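Local structure of sylvaticin (Pythium sylvaticum, 2POS) at residues F12-P17 and N67-I72; T58-I63 and T87-S92; C71-V74 and R79-V82. The protein is a secreted alpha-elicitin-like protein that probably binds sterols or similar lipids, as its relatives from oomycetes do. All blocks are in the same frame, centred on the assembly; numbering follows the deposited sequence.

Interaction 1: F12-P17 and N67-I72; sequences FFKLAP and NPNDCI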
# COMPACT_ATOMS: atom_id res chain seq x y z
N PHE A 12 -12.09 -1.30 0.10
CA PHE A 12 -11.39 -1.82 1.28
C PHE A 12 -11.44 -3.34 1.30
O PHE A 12 -10.45 -4.00 1.64
CB PHE A 12 -12.00 -1.32 2.60
CG PHE A 12 -11.60 0.08 2.98
CD1 PHE A 12 -12.48 1.14 2.79
CD2 PHE A 12 -10.34 0.33 3.53
CE1 PHE A 12 -12.12 2.44 3.15
CE2 PHE A 12 -9.97 1.64 3.88
CZ PHE A 12 -10.86 2.68 3.70
N PHE A 13 -12.59 -3.91 0.92
CA PHE A 13 -12.76 -5.36 1.01
C PHE A 13 -11.81 -6.12 0.10
O PHE A 13 -11.47 -7.28 0.37
CB PHE A 13 -14.21 -5.77 0.76
CG PHE A 13 -15.21 -5.16 1.72
CD1 PHE A 13 -16.45 -4.73 1.26
CD2 PHE A 13 -14.92 -5.02 3.08
CE1 PHE A 13 -17.38 -4.17 2.13
CE2 PHE A 13 -15.85 -4.46 3.96
CZ PHE A 13 -17.09 -4.04 3.47
N LYS A 14 -11.36 -5.47 -0.98
CA LYS A 14 -10.37 -6.08 -1.88
C LYS A 14 -9.07 -6.41 -1.17
O LYS A 14 -8.34 -7.30 -1.61
CB LYS A 14 -10.03 -5.13 -3.02
CG LYS A 14 -11.07 -4.97 -4.10
CD LYS A 14 -10.45 -4.08 -5.17
CE LYS A 14 -11.44 -3.72 -6.23
NZ LYS A 14 -10.79 -2.79 -7.20
N LEU A 15 -8.76 -5.68 -0.10
CA LEU A 15 -7.50 -5.85 0.62
C LEU A 15 -7.47 -7.07 1.54
O LEU A 15 -6.42 -7.39 2.09
CB LEU A 15 -7.19 -4.58 1.43
CG LEU A 15 -7.16 -3.25 0.68
CD1 LEU A 15 -6.97 -2.12 1.68
CD2 LEU A 15 -6.07 -3.24 -0.37
N ALA A 16 -8.60 -7.76 1.69
CA ALA A 16 -8.72 -8.85 2.68
C ALA A 16 -7.62 -9.93 2.60
O ALA A 16 -7.09 -10.34 3.63
CB ALA A 16 -10.11 -9.48 2.62
N PRO A 17 -7.26 -10.37 1.37
CA PRO A 17 -6.19 -11.39 1.29
C PRO A 17 -4.88 -10.99 1.98
O PRO A 17 -4.11 -11.87 2.40
CB PRO A 17 -5.98 -11.53 -0.22
CG PRO A 17 -7.28 -11.18 -0.80
CD PRO A 17 -7.77 -10.03 0.03
N ASN A 67 -5.82 -5.99 -8.00
CA ASN A 67 -6.35 -5.03 -8.97
C ASN A 67 -7.02 -3.81 -8.33
O ASN A 67 -8.20 -3.56 -8.56
CB ASN A 67 -7.29 -5.73 -9.96
CG ASN A 67 -6.56 -6.75 -10.78
OD1 ASN A 67 -5.48 -6.49 -11.30
ND2 ASN A 67 -7.14 -7.95 -10.89
N PRO A 68 -6.25 -3.05 -7.53
CA PRO A 68 -6.80 -1.85 -6.88
C PRO A 68 -7.20 -0.82 -7.93
O PRO A 68 -6.52 -0.69 -8.95
CB PRO A 68 -5.62 -1.34 -6.05
CG PRO A 68 -4.41 -1.88 -6.71
CD PRO A 68 -4.82 -3.23 -7.21
N ASN A 69 -8.28 -0.10 -7.66
CA ASN A 69 -8.77 0.93 -8.57
C ASN A 69 -7.97 2.22 -8.45
O ASN A 69 -7.31 2.46 -7.45
CB ASN A 69 -10.26 1.19 -8.33
CG ASN A 69 -11.14 0.08 -8.86
OD1 ASN A 69 -10.72 -0.70 -9.72
ND2 ASN A 69 -12.36 -0.01 -8.36
N ASP A 70 -8.02 3.01 -9.51
CA ASP A 70 -7.40 4.31 -9.57
C ASP A 70 -8.39 5.31 -8.98
O ASP A 70 -9.19 5.92 -9.68
CB ASP A 70 -7.08 4.63 -11.03
CG ASP A 70 -6.18 5.85 -11.20
OD1 ASP A 70 -5.83 6.52 -10.21
OD2 ASP A 70 -5.81 6.15 -12.36
N CYS A 71 -8.34 5.45 -7.66
CA CYS A 71 -9.24 6.31 -6.90
C CYS A 71 -8.63 6.56 -5.53
O CYS A 71 -7.70 5.86 -5.13
CB CYS A 71 -10.62 5.65 -6.73
SG CYS A 71 -10.58 3.96 -6.03
N ILE A 72 -9.17 7.55 -4.83
CA ILE A 72 -8.69 7.89 -3.49
C ILE A 72 -9.46 7.10 -2.44
O ILE A 72 -10.68 7.24 -2.31
CB ILE A 72 -8.80 9.42 -3.23
CG1 ILE A 72 -7.86 10.20 -4.16
CG2 ILE A 72 -8.54 9.74 -1.76
CD1 ILE A 72 -6.37 10.04 -3.85

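Interaction 2: T58-I63 and T87-S92; sequences TLIDAI and TEFEPS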
# COMPACT_ATOMS: atom_id res chain seq x y z
N THR A 58 7.36 -8.22 -2.18
CA THR A 58 6.36 -9.28 -2.21
C THR A 58 4.98 -8.72 -1.88
O THR A 58 3.99 -9.03 -2.56
CB THR A 58 6.73 -10.42 -1.23
OG1 THR A 58 8.04 -10.90 -1.56
CG2 THR A 58 5.73 -11.58 -1.31
N LEU A 59 4.91 -7.90 -0.84
CA LEU A 59 3.66 -7.29 -0.44
C LEU A 59 3.09 -6.42 -1.55
O LEU A 59 1.90 -6.53 -1.88
CB LEU A 59 3.83 -6.46 0.84
CG LEU A 59 2.59 -5.66 1.26
CD1 LEU A 59 1.40 -6.58 1.54
CD2 LEU A 59 2.90 -4.80 2.48
N ILE A 60 3.92 -5.55 -2.12
CA ILE A 60 3.48 -4.66 -3.18
C ILE A 60 2.94 -5.44 -4.39
O ILE A 60 1.90 -5.09 -4.95
CB ILE A 60 4.59 -3.63 -3.56
CG1 ILE A 60 4.78 -2.62 -2.42
CG2 ILE A 60 4.32 -2.98 -4.94
CD1 ILE A 60 3.64 -1.63 -2.17
N ASP A 61 3.62 -6.53 -4.76
CA ASP A 61 3.14 -7.38 -5.84
C ASP A 61 1.80 -8.05 -5.47
O ASP A 61 0.93 -8.20 -6.33
CB ASP A 61 4.19 -8.43 -6.23
CG ASP A 61 5.39 -7.82 -6.94
OD1 ASP A 61 5.34 -6.62 -7.30
OD2 ASP A 61 6.39 -8.53 -7.14
N ALA A 62 1.65 -8.43 -4.20
CA ALA A 62 0.39 -9.02 -3.72
C ALA A 62 -0.77 -8.02 -3.78
O ALA A 62 -1.91 -8.40 -4.06
CB ALA A 62 0.56 -9.58 -2.32
N ILE A 63 -0.48 -6.74 -3.53
CA ILE A 63 -1.50 -5.69 -3.66
C ILE A 63 -1.85 -5.47 -5.14
O ILE A 63 -3.03 -5.32 -5.48
CB ILE A 63 -1.08 -4.36 -2.98
CG1 ILE A 63 -0.81 -4.60 -1.49
CG2 ILE A 63 -2.18 -3.32 -3.13
CD1 ILE A 63 -0.00 -3.50 -0.78
N THR A 87 2.07 1.00 -8.01
CA THR A 87 2.65 1.11 -9.35
C THR A 87 3.96 1.88 -9.28
O THR A 87 4.94 1.53 -9.95
CB THR A 87 1.67 1.79 -10.32
OG1 THR A 87 0.45 1.05 -10.36
CG2 THR A 87 2.25 1.85 -11.73
N GLU A 88 4.00 2.91 -8.44
CA GLU A 88 5.18 3.76 -8.32
C GLU A 88 6.24 3.24 -7.36
O GLU A 88 7.36 3.76 -7.33
CB GLU A 88 4.77 5.19 -7.94
CG GLU A 88 4.01 5.90 -9.06
CD GLU A 88 3.81 7.38 -8.81
OE1 GLU A 88 3.87 7.82 -7.64
OE2 GLU A 88 3.59 8.10 -9.81
N PHE A 89 5.90 2.21 -6.58
CA PHE A 89 6.80 1.73 -5.53
C PHE A 89 8.19 1.32 -6.04
O PHE A 89 9.20 1.87 -5.59
CB PHE A 89 6.18 0.59 -4.71
CG PHE A 89 7.13 -0.02 -3.71
CD1 PHE A 89 7.46 0.66 -2.54
CD2 PHE A 89 7.74 -1.24 -3.98
CE1 PHE A 89 8.36 0.11 -1.63
CE2 PHE A 89 8.64 -1.79 -3.07
CZ PHE A 89 8.95 -1.11 -1.90
N GLU A 90 8.25 0.38 -6.98
CA GLU A 90 9.56 -0.14 -7.42
C GLU A 90 10.49 0.97 -7.95
O GLU A 90 11.63 1.08 -7.49
CB GLU A 90 9.40 -1.27 -8.43
CG GLU A 90 9.08 -2.62 -7.84
CD GLU A 90 9.32 -3.74 -8.84
OE1 GLU A 90 8.33 -4.22 -9.44
OE2 GLU A 90 10.49 -4.11 -9.06
N PRO A 91 10.01 1.79 -8.92
CA PRO A 91 10.88 2.89 -9.37
C PRO A 91 11.25 3.90 -8.28
O PRO A 91 12.28 4.56 -8.40
CB PRO A 91 10.05 3.58 -10.47
CG PRO A 91 8.95 2.66 -10.80
CD PRO A 91 8.73 1.75 -9.65
N SER A 92 10.44 4.01 -7.23
CA SER A 92 10.71 4.98 -6.16
C SER A 92 11.92 4.56 -5.33
O SER A 92 12.48 5.38 -4.59
CB SER A 92 9.48 5.19 -5.27
OG SER A 92 9.34 4.16 -4.30
O HOH W 1 5.89 -5.79 -9.60
O HOH W 2 6.10 -4.05 -7.68

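Interaction 3: C71-V74 and R79-V82; sequences CILV and RLNV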
# COMPACT_ATOMS: atom_id res chain seq x y z
N CYS A 71 -8.34 5.45 -7.66
CA CYS A 71 -9.24 6.31 -6.90
C CYS A 71 -8.63 6.56 -5.53
O CYS A 71 -7.70 5.86 -5.13
CB CYS A 71 -10.62 5.65 -6.73
SG CYS A 71 -10.58 3.96 -6.03
N ILE A 72 -9.17 7.55 -4.83
CA ILE A 72 -8.69 7.89 -3.49
C ILE A 72 -9.46 7.10 -2.44
O ILE A 72 -10.68 7.24 -2.31
CB ILE A 72 -8.80 9.42 -3.23
CG1 ILE A 72 -7.86 10.20 -4.16
CG2 ILE A 72 -8.54 9.74 -1.76
CD1 ILE A 72 -6.37 10.04 -3.85
N LEU A 73 -8.72 6.25 -1.73
CA LEU A 73 -9.23 5.53 -0.57
C LEU A 73 -9.16 6.43 0.65
O LEU A 73 -8.09 6.93 1.00
CB LEU A 73 -8.40 4.26 -0.36
CG LEU A 73 -8.88 3.20 0.63
CD1 LEU A 73 -10.18 2.57 0.14
CD2 LEU A 73 -7.81 2.15 0.81
N VAL A 74 -10.32 6.63 1.29
CA VAL A 74 -10.45 7.53 2.43
C VAL A 74 -10.64 6.71 3.70
O VAL A 74 -11.63 5.98 3.82
CB VAL A 74 -11.66 8.48 2.24
CG1 VAL A 74 -11.87 9.37 3.47
CG2 VAL A 74 -11.47 9.33 1.00
N ARG A 79 -5.77 9.63 3.27
CA ARG A 79 -6.21 9.57 1.89
C ARG A 79 -5.05 9.09 1.04
O ARG A 79 -3.97 9.68 1.06
CB ARG A 79 -6.67 10.95 1.40
CG ARG A 79 -7.89 11.50 2.12
CD ARG A 79 -8.06 12.98 1.82
NE ARG A 79 -8.01 13.27 0.39
CZ ARG A 79 -9.05 13.21 -0.44
NH1 ARG A 79 -10.25 12.88 0.02
NH2 ARG A 79 -8.88 13.48 -1.73
N LEU A 80 -5.26 8.00 0.31
CA LEU A 80 -4.24 7.54 -0.62
C LEU A 80 -4.88 6.83 -1.80
O LEU A 80 -5.98 6.29 -1.71
CB LEU A 80 -3.24 6.61 0.07
CG LEU A 80 -3.66 5.14 0.25
CD1 LEU A 80 -2.47 4.28 0.64
CD2 LEU A 80 -4.80 5.01 1.25
N ASN A 81 -4.16 6.87 -2.91
CA ASN A 81 -4.50 6.10 -4.09
C ASN A 81 -3.62 4.85 -4.08
O ASN A 81 -2.41 4.92 -4.32
CB ASN A 81 -4.23 6.97 -5.31
CG ASN A 81 -4.60 6.29 -6.61
OD1 ASN A 81 -4.38 5.09 -6.79
ND2 ASN A 81 -5.16 7.07 -7.54
N VAL A 82 -4.23 3.71 -3.78
CA VAL A 82 -3.50 2.44 -3.63
C VAL A 82 -2.85 2.00 -4.95
O VAL A 82 -1.75 1.45 -4.93
CB VAL A 82 -4.40 1.31 -3.07
CG1 VAL A 82 -3.63 -0.01 -3.03
CG2 VAL A 82 -4.90 1.66 -1.68
O HOH W 3 -7.04 3.64 -3.50

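Interaction 1: F12-P17 and N67-I72
The ammonium group of Lys14 is gripped by two acceptors: it donates to the backbone carbonyl of Asn67, with 3.0 Å between NZ and Asn67 O, and it forms a salt bridge with Glu11, just before its own segment. NZ approaches the carbonyl oxygen at a C=O...N angle of 142°, tilted 26° from the carbonyl plane. Asn67 is the first residue to leave helical geometry after helix 54-64, and does so with a positive phi. Its carbonyl lies near the C-terminal, partially negative end of that helix, so the field there may help to hold the ammonium. Lys14 reaches it with CG beside the backbone N (chi1 -74°) and the rest of the chain stretched straight. The last two methylenes pass the same oxygen, CE lying 4.0 Å from Asn67 O. The amide of Asn69 crosses the end of the lysine at about a right angle, and its CG comes within 3.3 Å of Lys14 NZ. Glu11 serves both partners, because its other carboxylate oxygen accepts from the backbone N of Asn69. One acid thus holds the lysine and the loop at once. The backbones stay apart: the nearest alpha carbons, Lys14 CA and Pro68 CA, are 7.5 Å from each other, and the lysine side chain spans the distance. Lys14 occupies the second position of a type I turn from Phe13 to Ala16. The contact joins the turn that follows helix 10-13 to the loop running from helix 54-64 toward strand 73-75. Around this partly buried polar link Leu15 packs on Leu36 and Leu66, Pro68 leans on Val82 of helix 82-92, and the disulfide Cys7-Cys71 fastens the same loop to the N-terminal part of the chain.

Interaction 2: T58-I63 and T87-S92
Ile60 meets Phe89 with every carbon of its side chain. CB comes first, 4.0 Å from Phe89 CD2. From there the chain forks: CG2, anti to the backbone N (chi1 of CG1 being -70°), turns to the stem of the aromatic residue and lies 4.0 Å from Phe89 CB, while CG1 goes over the ring. CG1 makes the closest approach, 3.6 Å to Phe89 CD2, and sits above one ring face as a CH-pi donor, 3.9 Å from the centroid and 22° off the normal, displaced toward the rim. The tip, CD1, ends 4.1 Å from Phe89 CG. Phe89 presents this face by holding its own CG anti to the backbone N (chi1 174°), and Phe57 meets the same ring edge-to-face. At the exposed margin Asp61 and Glu90 bring like charges together, with Asp61 OD1 4.4 Å from Glu90 OE1. Two waters lie between them, each placed to donate to either carboxylate, though neither need serve both at once; they probably soften the repulsion, and the proximity might also raise the affinity of one carboxylate for a proton. Helix 82-92 is kinked at Pro91, and beyond it Ser92 OG donates 2.6 Å to Phe89 O, on a lone pair in the carbonyl plane. Leu47 and Met50 of helix 44-51 also pack on Phe89, while Val86 touches Ile60. The Ile60-Phe89 pair, with the hydrated acids at its margin, joins helices 54-64 and 82-92 in the helical elicitin fold.

Interaction 3: C71-V74 and R79-V82
Leu73 and Leu80 exchange two backbone hydrogen bonds, the mark of a hydrogen-bonded antiparallel pair. Leu73 N donates 2.7 Å to Leu80 O, at 151° about the hydrogen. The return bond, from Leu80 N to Leu73 O, is longer at 3.1 Å but straighter, at 162°, and lies in the carbonyl plane. Next to this pair a water bridges the two segments: it accepts from Val82 N at 2.8 Å and is placed to donate to Cys71 O, also at 2.8 Å, and more weakly to Leu80 O. Beside it Asn81 CA points its hydrogen at Cys71 O, 3.4 Å away. Asn81 is the N-cap of helix 82-92: its OD1 accepts from Lys84 N, and its ND2 donates to Asp70 OD1 and to the backbone of Glu2. Outward from this polar spine, the two leucines lie side by side on one face of the hairpin, Leu73 CB 4.0 Å from Leu80 CD2. Leu73 CD2 extends the patch to Val82 CG2, at 3.9 Å. The other face carries Val74 and Arg79. There the arginine bends at chi3 (50°), which swings its guanidinium back over Ile72, whose CG2 sits over the centre of the plane, 3.7 Å from Arg79 CZ. Val74 CG2 flanks the group obliquely, and NH1 makes a salt bridge with Glu6. The charged end is therefore held by an apolar bed against one face and by Glu6 at NH1, which should limit its rotation. The hairpin of strands 73-75 and 78-80 thus has a buried leucine side and an arginine side nearer the surface, while water and the asparagine cap satisfy backbone groups between the hairpin and the helix.

From the N terminus, the first segment, 12-17, meets 67-72 in interaction 1 and closes a loop of 49 residues made largely of helix. Helix 54-64 lies inside that loop, and its residues 58-63 pair with 87-92 in interaction 2, so these two contacts cross along the chain. Interaction 3 is nested inside the loop of interaction 2 and closes a short hairpin; it shares Cys71 and Ile72 with interaction 1 and starts where that contact ends. Direct touches complete the network: Ile63 packs on Val82 and touches Pro68, and Phe12 packs on Leu73. Together they tie the N-terminal helix 10-13, helix 54-64, the hairpin and helix 82-92 into one body.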